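Local coordinates for SusD family protein (Bacteroides uniformis, PDB 7KV1) that probably binds beta-glucan at the bacterial cell surface, as a SusD-like glycan-binding protein of a human gut Bacteroides, at residues Y144-Q147 / A148-L151; R152-Y155 / Y156-W160; Q187-A190 / E191-E195; V228-A231 / M232-M235. All coordinates share one frame; numbering follows the deposited sequence.

In the fold
Contacts 1 and 2 are successive turns of helix 138-162, their centres about 13 Å apart. Contact 3, on helix 185-201, lies alongside: E195 reaches back with OE2 to R149 NE of contact 1 at 2.7 Å and to R152 NH2 of contact 2 at 3.0 Å, while L192 packs on Y156. Contact 4 opens helix 230-244 and meets contact 1 through L150 CD2, 3.6 Å from V228 CG2, and contact 2 where M232 CE touches F154 CD1. Contacts 3 and 4 do not touch, nearest atoms about 7 Å apart. The bound cobalt hexammine is about 11 Å from the side chain of A231 in contact 4, which with Y234 packs on L260 of its pocket.

Contact 1. Residues Y144-Q147 / A148-L151; sequences YEMQ and ARLL
A salt bridge one helical turn long, from E145 to R149, marks this contact within helix 138-162, on the flank facing helices 110-129 and 185-201. E145 OE2 meets R149 NH1 at 3.0 Å. The carboxylate and guanidinium planes are only 16° apart, and the two side chains run side by side, yet the bond is bent: NH1 comes to the anti side of OE2, out of the carboxylate plane, and the N-H...O angle is 140°. E145 leaves with CG opposite the backbone N (chi1 178°) and stays extended, which lets its CG lie along R149 CD at 3.8 Å. M146 bends at chi2 and brings CE to 3.6 Å from R149 NH1, approaching the guanidinium obliquely. The i to i+4 spacing is that of an alpha-helix, whose backbone bonds run here from Y144-A148 to Q147-L151, in a SusD family protein, whose sequence families belong to the TPR clan. Both charges have second partners: E145 OE1 pairs with K142, and R149 NE with E195 of helix 185-201. An alanine in place of R149 would probably leave E195 and E145 each short of a cationic partner and open a gap beside the M146 methyl. On another flank Q147 OE1 accepts from Y55 and R227, and the Y144 ring packs on helix 44-55.

Contact 2. Residues R152-Y155 / Y156-W160; sequences RVFY and YNMLW
F154 and M158, one turn apart on helix 138-162, meet through the methionine methyl, with M158 CE 3.7 Å from F154 CE2 and set obliquely to the ring. M158 bends at its last torsion (chi3 -65°), turning CE back toward the phenyl. Beside this pair a water donates to F154 O at 2.8 Å and accepts from N157 ND2 at 2.9 Å. The same water sits over one face of the F154 ring, toward its rim, and F154 O also takes the M158 amide, so two donors grip that carbonyl. Elsewhere round the helix R152 CG lies 4.0 Å from Y156 CD2, the two side chains running the same way. Successive i to i+4 bonds carry the alpha-helix through these turns, in the helical core expected of a SusD-like, TPR-related fold. A second shell sets the polar ends: R152 binds N124 and E195, Y156 OH donates to Y169 O, N157 ND2 also reaches E239, and Y155 OH bonds to A54 O. The F154 ring is met edge-to-face by W288 and Y405, while W160 meets Y189 of helix 185-201.

Contact 3. Residues Q187-A190 / E191-E195; sequences QVYA and ELIAE
I193 lies across the ring of Y189, one turn earlier on helix 185-201, in a CH-pi contact backed by aliphatic packing. Its CB sits 3.9 Å from Y189 CZ and close to Y189 O. From there the side chain forks. CG2 stands over one ring face, 4.1 Å from the centroid and 23° off the ring normal, toward the CE2 side; it lies between the backbone N and the carbonyl carbon of I193, and this position also brings it near the carbonyls of Y189 and A190. CG1 takes the other branch, opposite the backbone N (chi1 -157°), and runs to 3.6 Å from Y189 OH. CD1, at the tip, is still 4.1 Å from that hydroxyl. Y189 in turn carries CG opposite its backbone N (chi1 177°), which swings the phenol along the helix toward I193. V188 CG1 packs on L192 CG at 4.2 Å, and this pair joins the helix to W160 and Y156 of helix 138-162. Such i to i+4 packing, with I193 N donating to Y189 O at 2.9 Å, belongs to the helical part of a SusD-like fold (TPR clan). The buried Y189 and I193 face helix 230-244, Y189 on V241 and Q244, I193 on Y237; W160 also meets the ring. Hydrocarbon thus lies over the ring face, while the polar need of Y189 OH is met by D246.

Contact 4. Residues V228-A231 / M232-M235; sequences VTQA and MAYM
T229 and M232 form the capping bond that starts helix 230-244: M232 N donates to T229 OG1 at 3.1 Å, with an N-H...O angle of 156°. OG1 stands between the backbone N and the carbonyl carbon (chi1 61°), which points it at the M232 amide. Among the backbone bonds, A233 N reaches T229 O and Y234 N reaches Q230 O at 2.9 Å, whereas T229 N is buried with no partner in the model. This is a classic N-cap, with T229 as the last non-helical residue, and the helix it begins packs in the helical core on helices 138-162 and 250-262. Packing on the Y234 ring comes next: Q230 CG touches Y234 CZ at 3.7 Å, and the backbone carbonyl oxygen Q230 O lies over one face of the Y234 ring, 3.3 Å above its plane and toward the rim. The Q230 amide is turned 56° from the ring, its NE2 being given to I200 O. Y234 OH is hydrogen-bonded to E259, and the tyrosine ring stacks on Y256. A leucine in place of Y234 would probably leave E259 without this hydroxyl mate, Y256 without its stacking partner and Q230 CG with less to pack on. Sulfur packing ties the residue before the cap to the helix: M232, bent at chi2, sets SD 3.9 Å from V228 CB and CE 4.0 Å from V228 CG1. Both residues also touch L150 of helix 138-162 and W288 of strand 286-290, while M235 faces helix 408-420.

Contact 1. Residues Y144-Q147 / A148-L151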
loop_
_atom_site.group_PDB
_atom_site.type_symbol
_atom_site.label_atom_id
_atom_site.label_comp_id
_atom_site.label_asym_id
_atom_site.label_seq_id
_atom_site.Cartn_x
_atom_site.Cartn_y
_atom_site.Cartn_z
ATOM N N TYR A 144 -0.846 -24.029 -5.005
ATOM C CA TYR A 144 -1.447 -23.188 -6.079
ATOM C C TYR A 144 -2.749 -22.569 -5.551
ATOM O O TYR A 144 -2.970 -21.364 -5.736
ATOM C CB TYR A 144 -1.702 -23.957 -7.382
ATOM C CG TYR A 144 -0.500 -24.621 -8.011
ATOM C CD1 TYR A 144 0.780 -24.090 -7.920
ATOM C CD2 TYR A 144 -0.656 -25.799 -8.727
ATOM C CE1 TYR A 144 1.872 -24.711 -8.507
ATOM C CE2 TYR A 144 0.424 -26.443 -9.307
ATOM C CZ TYR A 144 1.693 -25.903 -9.198
ATOM O OH TYR A 144 2.739 -26.557 -9.791
ATOM N N GLU A 145 -3.543 -23.379 -4.856
ATOM C CA GLU A 145 -4.848 -23.010 -4.280
ATOM C C GLU A 145 -4.672 -21.856 -3.291
ATOM O O GLU A 145 -5.392 -20.862 -3.396
ATOM C CB GLU A 145 -5.463 -24.166 -3.502
ATOM C CG GLU A 145 -6.775 -23.788 -2.877
ATOM C CD GLU A 145 -7.382 -24.816 -1.959
ATOM O OE1 GLU A 145 -6.891 -25.946 -1.925
ATOM O OE2 GLU A 145 -8.322 -24.464 -1.273
ATOM N N MET A 146 -3.762 -22.013 -2.339
ATOM C CA MET A 146 -3.605 -21.020 -1.259
ATOM C C MET A 146 -2.999 -19.738 -1.833
ATOM O O MET A 146 -3.376 -18.668 -1.356
ATOM C CB MET A 146 -2.782 -21.598 -0.112
ATOM C CG MET A 146 -3.576 -22.633 0.704
ATOM S SD MET A 146 -5.359 -22.306 0.940
ATOM C CE MET A 146 -5.946 -23.894 1.541
ATOM N N GLN A 147 -2.132 -19.820 -2.840
ATOM C CA GLN A 147 -1.590 -18.603 -3.494
ATOM C C GLN A 147 -2.751 -17.854 -4.170
ATOM O O GLN A 147 -2.882 -16.623 -3.990
ATOM C CB GLN A 147 -0.487 -18.937 -4.488
ATOM C CG GLN A 147 0.874 -19.201 -3.874
ATOM C CD GLN A 147 1.831 -19.668 -4.946
ATOM O OE1 GLN A 147 2.357 -18.881 -5.715
ATOM N NE2 GLN A 147 2.065 -20.968 -4.994
ATOM N N ALA A 148 -3.608 -18.561 -4.896
ATOM C CA ALA A 148 -4.743 -17.922 -5.594
ATOM C C ALA A 148 -5.687 -17.297 -4.559
ATOM O O ALA A 148 -6.178 -16.166 -4.794
ATOM C CB ALA A 148 -5.458 -18.916 -6.481
ATOM N N ARG A 149 -5.948 -17.978 -3.442
ATOM C CA ARG A 149 -6.928 -17.448 -2.461
ATOM C C ARG A 149 -6.365 -16.190 -1.768
ATOM O O ARG A 149 -7.130 -15.243 -1.508
ATOM C CB ARG A 149 -7.375 -18.546 -1.504
ATOM C CG ARG A 149 -8.265 -19.577 -2.196
ATOM C CD ARG A 149 -8.529 -20.804 -1.353
ATOM N NE ARG A 149 -9.422 -20.481 -0.258
ATOM C CZ ARG A 149 -9.677 -21.287 0.761
ATOM N NH1 ARG A 149 -9.148 -22.511 0.800
ATOM N NH2 ARG A 149 -10.507 -20.903 1.712
ATOM N N LEU A 150 -5.076 -16.181 -1.481
ATOM C CA LEU A 150 -4.422 -15.033 -0.812
ATOM C C LEU A 150 -4.390 -13.830 -1.762
ATOM O O LEU A 150 -4.654 -12.699 -1.292
ATOM C CB LEU A 150 -3.025 -15.466 -0.360
ATOM C CG LEU A 150 -2.226 -14.399 0.397
ATOM C CD1 LEU A 150 -3.066 -13.715 1.464
ATOM C CD2 LEU A 150 -0.991 -15.038 1.014
ATOM N N LEU A 151 -4.117 -14.040 -3.048
ATOM C CA LEU A 151 -4.172 -12.968 -4.070
ATOM C C LEU A 151 -5.596 -12.435 -4.120
ATOM O O LEU A 151 -5.793 -11.222 -4.167
ATOM C CB LEU A 151 -3.743 -13.497 -5.435
ATOM C CG LEU A 151 -2.248 -13.591 -5.656
ATOM C CD1 LEU A 151 -1.962 -14.433 -6.885
ATOM C CD2 LEU A 151 -1.626 -12.209 -5.824
#

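Contact 2. Residues R152-Y155 / Y156-W160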
loop_
_atom_site.group_PDB
_atom_site.type_symbol
_atom_site.label_atom_id
_atom_site.label_comp_id
_atom_site.label_asym_id
_atom_site.label_seq_id
_atom_site.Cartn_x
_atom_site.Cartn_y
_atom_site.Cartn_z
ATOM N N ARG A 152 -6.565 -13.337 -4.114
ATOM C CA ARG A 152 -7.987 -12.955 -4.160
ATOM C C ARG A 152 -8.321 -12.074 -2.939
ATOM O O ARG A 152 -8.967 -11.021 -3.140
ATOM C CB ARG A 152 -8.865 -14.196 -4.292
ATOM C CG ARG A 152 -10.318 -13.851 -4.493
ATOM C CD ARG A 152 -11.133 -15.102 -4.833
ATOM N NE ARG A 152 -11.173 -16.117 -3.774
ATOM C CZ ARG A 152 -11.792 -17.298 -3.878
ATOM N NH1 ARG A 152 -12.423 -17.619 -4.999
ATOM N NH2 ARG A 152 -11.801 -18.139 -2.851
ATOM N N VAL A 153 -7.883 -12.455 -1.736
ATOM C CA VAL A 153 -8.042 -11.591 -0.525
ATOM C C VAL A 153 -7.367 -10.234 -0.766
ATOM O O VAL A 153 -7.958 -9.194 -0.413
ATOM C CB VAL A 153 -7.489 -12.246 0.749
ATOM C CG1 VAL A 153 -7.406 -11.218 1.895
ATOM C CG2 VAL A 153 -8.360 -13.416 1.148
ATOM N N PHE A 154 -6.163 -10.252 -1.326
ATOM C CA PHE A 154 -5.378 -9.036 -1.611
ATOM C C PHE A 154 -6.175 -8.082 -2.507
ATOM O O PHE A 154 -6.299 -6.883 -2.190
ATOM C CB PHE A 154 -4.047 -9.383 -2.262
ATOM C CG PHE A 154 -3.256 -8.142 -2.548
ATOM C CD1 PHE A 154 -2.542 -7.532 -1.541
ATOM C CD2 PHE A 154 -3.280 -7.564 -3.789
ATOM C CE1 PHE A 154 -1.823 -6.378 -1.794
ATOM C CE2 PHE A 154 -2.566 -6.412 -4.044
ATOM C CZ PHE A 154 -1.852 -5.813 -3.036
ATOM N N TYR A 155 -6.706 -8.590 -3.616
ATOM C CA TYR A 155 -7.513 -7.781 -4.568
ATOM C C TYR A 155 -8.770 -7.267 -3.867
ATOM O O TYR A 155 -9.126 -6.103 -4.106
ATOM C CB TYR A 155 -7.836 -8.589 -5.827
ATOM C CG TYR A 155 -6.648 -8.897 -6.708
ATOM C CD1 TYR A 155 -5.856 -7.880 -7.225
ATOM C CD2 TYR A 155 -6.339 -10.209 -7.055
ATOM C CE1 TYR A 155 -4.786 -8.156 -8.066
ATOM C CE2 TYR A 155 -5.258 -10.501 -7.868
ATOM C CZ TYR A 155 -4.496 -9.473 -8.397
ATOM O OH TYR A 155 -3.436 -9.766 -9.195
ATOM N N TYR A 156 -9.460 -8.104 -3.058
ATOM C CA TYR A 156 -10.702 -7.674 -2.392
ATOM C C TYR A 156 -10.347 -6.629 -1.342
ATOM O O TYR A 156 -11.158 -5.701 -1.072
ATOM C CB TYR A 156 -11.464 -8.845 -1.786
ATOM C CG TYR A 156 -12.496 -9.417 -2.715
ATOM C CD1 TYR A 156 -13.572 -8.644 -3.124
ATOM C CD2 TYR A 156 -12.387 -10.716 -3.193
ATOM C CE1 TYR A 156 -14.529 -9.156 -3.978
ATOM C CE2 TYR A 156 -13.354 -11.247 -4.040
ATOM C CZ TYR A 156 -14.415 -10.454 -4.443
ATOM O OH TYR A 156 -15.340 -10.917 -5.341
ATOM N N ASN A 157 -9.177 -6.796 -0.722
ATOM C CA ASN A 157 -8.743 -5.885 0.363
ATOM C C ASN A 157 -8.605 -4.461 -0.205
ATOM O O ASN A 157 -8.958 -3.485 0.479
ATOM C CB ASN A 157 -7.450 -6.397 0.999
ATOM C CG ASN A 157 -6.940 -5.458 2.060
ATOM O OD1 ASN A 157 -7.705 -5.043 2.943
ATOM N ND2 ASN A 157 -5.658 -5.122 1.954
ATOM N N MET A 158 -8.047 -4.345 -1.408
ATOM C CA MET A 158 -7.917 -3.052 -2.120
ATOM C C MET A 158 -9.308 -2.459 -2.393
ATOM O O MET A 158 -9.553 -1.296 -2.030
ATOM C CB MET A 158 -7.138 -3.233 -3.426
ATOM C CG MET A 158 -6.639 -1.950 -4.008
ATOM S SD MET A 158 -5.588 -2.298 -5.450
ATOM C CE MET A 158 -4.221 -3.156 -4.679
ATOM N N LEU A 159 -10.223 -3.243 -2.950
ATOM C CA LEU A 159 -11.622 -2.802 -3.204
ATOM C C LEU A 159 -12.255 -2.302 -1.908
ATOM O O LEU A 159 -12.894 -1.231 -1.911
ATOM C CB LEU A 159 -12.437 -3.962 -3.774
ATOM C CG LEU A 159 -12.102 -4.340 -5.211
ATOM C CD1 LEU A 159 -12.685 -5.709 -5.539
ATOM C CD2 LEU A 159 -12.611 -3.278 -6.196
ATOM N N TRP A 160 -12.130 -3.097 -0.857
ATOM C CA TRP A 160 -12.731 -2.815 0.460
ATOM C C TRP A 160 -12.172 -1.504 0.982
ATOM O O TRP A 160 -12.966 -0.685 1.456
ATOM C CB TRP A 160 -12.437 -3.978 1.408
ATOM C CG TRP A 160 -12.875 -3.791 2.821
ATOM C CD1 TRP A 160 -14.138 -3.597 3.297
ATOM C CD2 TRP A 160 -12.029 -3.880 3.976
ATOM N NE1 TRP A 160 -14.116 -3.493 4.670
ATOM C CE2 TRP A 160 -12.845 -3.669 5.113
ATOM C CE3 TRP A 160 -10.646 -4.014 4.160
ATOM C CZ2 TRP A 160 -12.326 -3.612 6.408
ATOM C CZ3 TRP A 160 -10.146 -4.042 5.442
ATOM C CH2 TRP A 160 -10.972 -3.845 6.555
HETATM O O HOH W 1 -4.676 -5.018 -0.809
#

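Contact 3. Residues Q187-A190 / E191-E195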
loop_
_atom_site.group_PDB
_atom_site.type_symbol
_atom_site.label_atom_id
_atom_site.label_comp_id
_atom_site.label_asym_id
_atom_site.label_seq_id
_atom_site.Cartn_x
_atom_site.Cartn_y
_atom_site.Cartn_z
ATOM N N GLN A 187 -19.753 -6.272 5.733
ATOM C CA GLN A 187 -19.994 -7.639 5.201
ATOM C C GLN A 187 -18.788 -8.135 4.425
ATOM O O GLN A 187 -18.441 -9.320 4.546
ATOM C CB GLN A 187 -21.254 -7.677 4.350
ATOM C CG GLN A 187 -22.506 -7.546 5.220
ATOM C CD GLN A 187 -23.748 -7.124 4.461
ATOM O OE1 GLN A 187 -23.707 -6.841 3.261
ATOM N NE2 GLN A 187 -24.870 -7.082 5.169
ATOM N N VAL A 188 -18.162 -7.258 3.647
ATOM C CA VAL A 188 -16.958 -7.611 2.862
ATOM C C VAL A 188 -15.881 -8.021 3.865
ATOM O O VAL A 188 -15.280 -9.092 3.683
ATOM C CB VAL A 188 -16.520 -6.438 1.969
ATOM C CG1 VAL A 188 -15.181 -6.711 1.294
ATOM C CG2 VAL A 188 -17.589 -6.113 0.937
ATOM N N TYR A 189 -15.666 -7.191 4.891
ATOM C CA TYR A 189 -14.715 -7.513 5.995
ATOM C C TYR A 189 -14.965 -8.920 6.544
ATOM O O TYR A 189 -14.017 -9.687 6.615
ATOM C CB TYR A 189 -14.745 -6.525 7.153
ATOM C CG TYR A 189 -13.809 -6.979 8.235
ATOM C CD1 TYR A 189 -12.436 -6.846 8.098
ATOM C CD2 TYR A 189 -14.285 -7.567 9.389
ATOM C CE1 TYR A 189 -11.567 -7.258 9.101
ATOM C CE2 TYR A 189 -13.424 -8.024 10.373
ATOM C CZ TYR A 189 -12.059 -7.831 10.254
ATOM O OH TYR A 189 -11.201 -8.281 11.235
ATOM N N ALA A 190 -16.182 -9.217 6.986
ATOM C CA ALA A 190 -16.514 -10.501 7.652
ATOM C C ALA A 190 -16.127 -11.661 6.734
ATOM O O ALA A 190 -15.465 -12.633 7.205
ATOM C CB ALA A 190 -17.991 -10.546 8.016
ATOM N N GLU A 191 -16.486 -11.554 5.462
ATOM C CA GLU A 191 -16.143 -12.565 4.446
ATOM C C GLU A 191 -14.633 -12.675 4.250
ATOM O O GLU A 191 -14.097 -13.811 4.271
ATOM C CB GLU A 191 -16.703 -12.171 3.090
ATOM C CG GLU A 191 -18.162 -12.432 3.007
ATOM C CD GLU A 191 -18.468 -13.830 2.552
ATOM O OE1 GLU A 191 -17.567 -14.686 2.655
ATOM O OE2 GLU A 191 -19.602 -14.023 2.091
ATOM N N LEU A 192 -13.992 -11.558 3.958
ATOM C CA LEU A 192 -12.558 -11.546 3.598
ATOM C C LEU A 192 -11.722 -12.130 4.735
ATOM O O LEU A 192 -10.810 -12.914 4.438
ATOM C CB LEU A 192 -12.085 -10.122 3.333
ATOM C CG LEU A 192 -12.239 -9.612 1.918
ATOM C CD1 LEU A 192 -11.354 -8.388 1.736
ATOM C CD2 LEU A 192 -11.896 -10.710 0.909
ATOM N N ILE A 193 -12.017 -11.719 5.962
ATOM C CA ILE A 193 -11.189 -12.092 7.147
ATOM C C ILE A 193 -11.428 -13.576 7.456
ATOM O O ILE A 193 -10.431 -14.269 7.792
ATOM C CB ILE A 193 -11.435 -11.142 8.340
ATOM C CG1 ILE A 193 -10.254 -11.158 9.302
ATOM C CG2 ILE A 193 -12.751 -11.471 9.057
ATOM C CD1 ILE A 193 -8.962 -10.562 8.705
ATOM N N ALA A 194 -12.636 -14.098 7.215
ATOM C CA ALA A 194 -12.947 -15.552 7.303
ATOM C C ALA A 194 -12.140 -16.308 6.254
ATOM O O ALA A 194 -11.511 -17.305 6.610
ATOM C CB ALA A 194 -14.434 -15.853 7.159
ATOM N N GLU A 195 -12.116 -15.820 5.023
ATOM C CA GLU A 195 -11.388 -16.456 3.906
ATOM C C GLU A 195 -9.892 -16.469 4.259
ATOM O O GLU A 195 -9.231 -17.555 4.135
ATOM C CB GLU A 195 -11.792 -15.780 2.585
ATOM C CG GLU A 195 -11.001 -16.194 1.352
ATOM C CD GLU A 195 -11.137 -17.646 0.874
ATOM O OE1 GLU A 195 -11.841 -18.419 1.528
ATOM O OE2 GLU A 195 -10.488 -18.014 -0.123
#

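Contact 4. Residues V228-A231 / M232-M235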
loop_
_atom_site.group_PDB
_atom_site.type_symbol
_atom_site.label_atom_id
_atom_site.label_comp_id
_atom_site.label_asym_id
_atom_site.label_seq_id
_atom_site.Cartn_x
_atom_site.Cartn_y
_atom_site.Cartn_z
ATOM N N VAL A 228 3.249 -14.855 -3.033
ATOM C CA VAL A 228 2.677 -14.566 -1.698
ATOM C C VAL A 228 3.098 -15.684 -0.767
ATOM O O VAL A 228 3.338 -16.824 -1.259
ATOM C CB VAL A 228 1.167 -14.359 -1.797
ATOM C CG1 VAL A 228 0.916 -13.195 -2.733
ATOM C CG2 VAL A 228 0.403 -15.609 -2.262
ATOM N N THR A 229 3.206 -15.340 0.506
ATOM C CA THR A 229 3.797 -16.171 1.575
ATOM C C THR A 229 2.904 -16.102 2.810
ATOM O O THR A 229 1.997 -15.242 2.887
ATOM C CB THR A 229 5.224 -15.730 1.905
ATOM O OG1 THR A 229 5.120 -14.383 2.349
ATOM C CG2 THR A 229 6.180 -15.819 0.729
ATOM N N GLN A 230 3.162 -16.978 3.764
ATOM C CA GLN A 230 2.430 -16.971 5.033
ATOM C C GLN A 230 2.751 -15.643 5.740
ATOM O O GLN A 230 1.860 -15.100 6.398
ATOM C CB GLN A 230 2.801 -18.221 5.810
ATOM C CG GLN A 230 1.981 -18.394 7.063
ATOM C CD GLN A 230 0.662 -19.048 6.799
ATOM O OE1 GLN A 230 0.153 -19.027 5.674
ATOM N NE2 GLN A 230 0.098 -19.613 7.859
ATOM N N ALA A 231 3.992 -15.166 5.674
ATOM C CA ALA A 231 4.378 -13.882 6.314
ATOM C C ALA A 231 3.550 -12.763 5.670
ATOM O O ALA A 231 3.062 -11.882 6.369
ATOM C CB ALA A 231 5.854 -13.618 6.174
ATOM N N MET A 232 3.397 -12.786 4.356
ATOM C CA MET A 232 2.615 -11.735 3.665
ATOM C C MET A 232 1.165 -11.814 4.148
ATOM O O MET A 232 0.558 -10.747 4.353
ATOM C CB MET A 232 2.713 -11.865 2.145
ATOM C CG MET A 232 1.865 -10.857 1.409
ATOM S SD MET A 232 0.317 -11.579 0.863
ATOM C CE MET A 232 -0.314 -10.282 -0.203
ATOM N N ALA A 233 0.645 -13.033 4.332
ATOM C CA ALA A 233 -0.721 -13.324 4.817
ATOM C C ALA A 233 -0.925 -12.714 6.207
ATOM O O ALA A 233 -1.994 -12.090 6.468
ATOM C CB ALA A 233 -0.970 -14.824 4.833
ATOM N N TYR A 234 0.032 -12.939 7.103
ATOM C CA TYR A 234 0.027 -12.335 8.462
ATOM C C TYR A 234 -0.098 -10.796 8.385
ATOM O O TYR A 234 -0.809 -10.198 9.180
ATOM C CB TYR A 234 1.294 -12.729 9.233
ATOM C CG TYR A 234 1.417 -14.184 9.608
ATOM C CD1 TYR A 234 0.359 -15.074 9.496
ATOM C CD2 TYR A 234 2.585 -14.652 10.181
ATOM C CE1 TYR A 234 0.498 -16.410 9.845
ATOM C CE2 TYR A 234 2.726 -15.977 10.566
ATOM C CZ TYR A 234 1.675 -16.861 10.403
ATOM O OH TYR A 234 1.826 -18.163 10.802
ATOM N N MET A 235 0.613 -10.159 7.461
ATOM C CA MET A 235 0.632 -8.683 7.315
ATOM C C MET A 235 -0.720 -8.215 6.765
ATOM O O MET A 235 -1.225 -7.193 7.212
ATOM C CB MET A 235 1.812 -8.254 6.435
ATOM C CG MET A 235 3.166 -8.555 7.112
ATOM S SD MET A 235 3.390 -7.688 8.718
ATOM C CE MET A 235 3.583 -5.982 8.210
#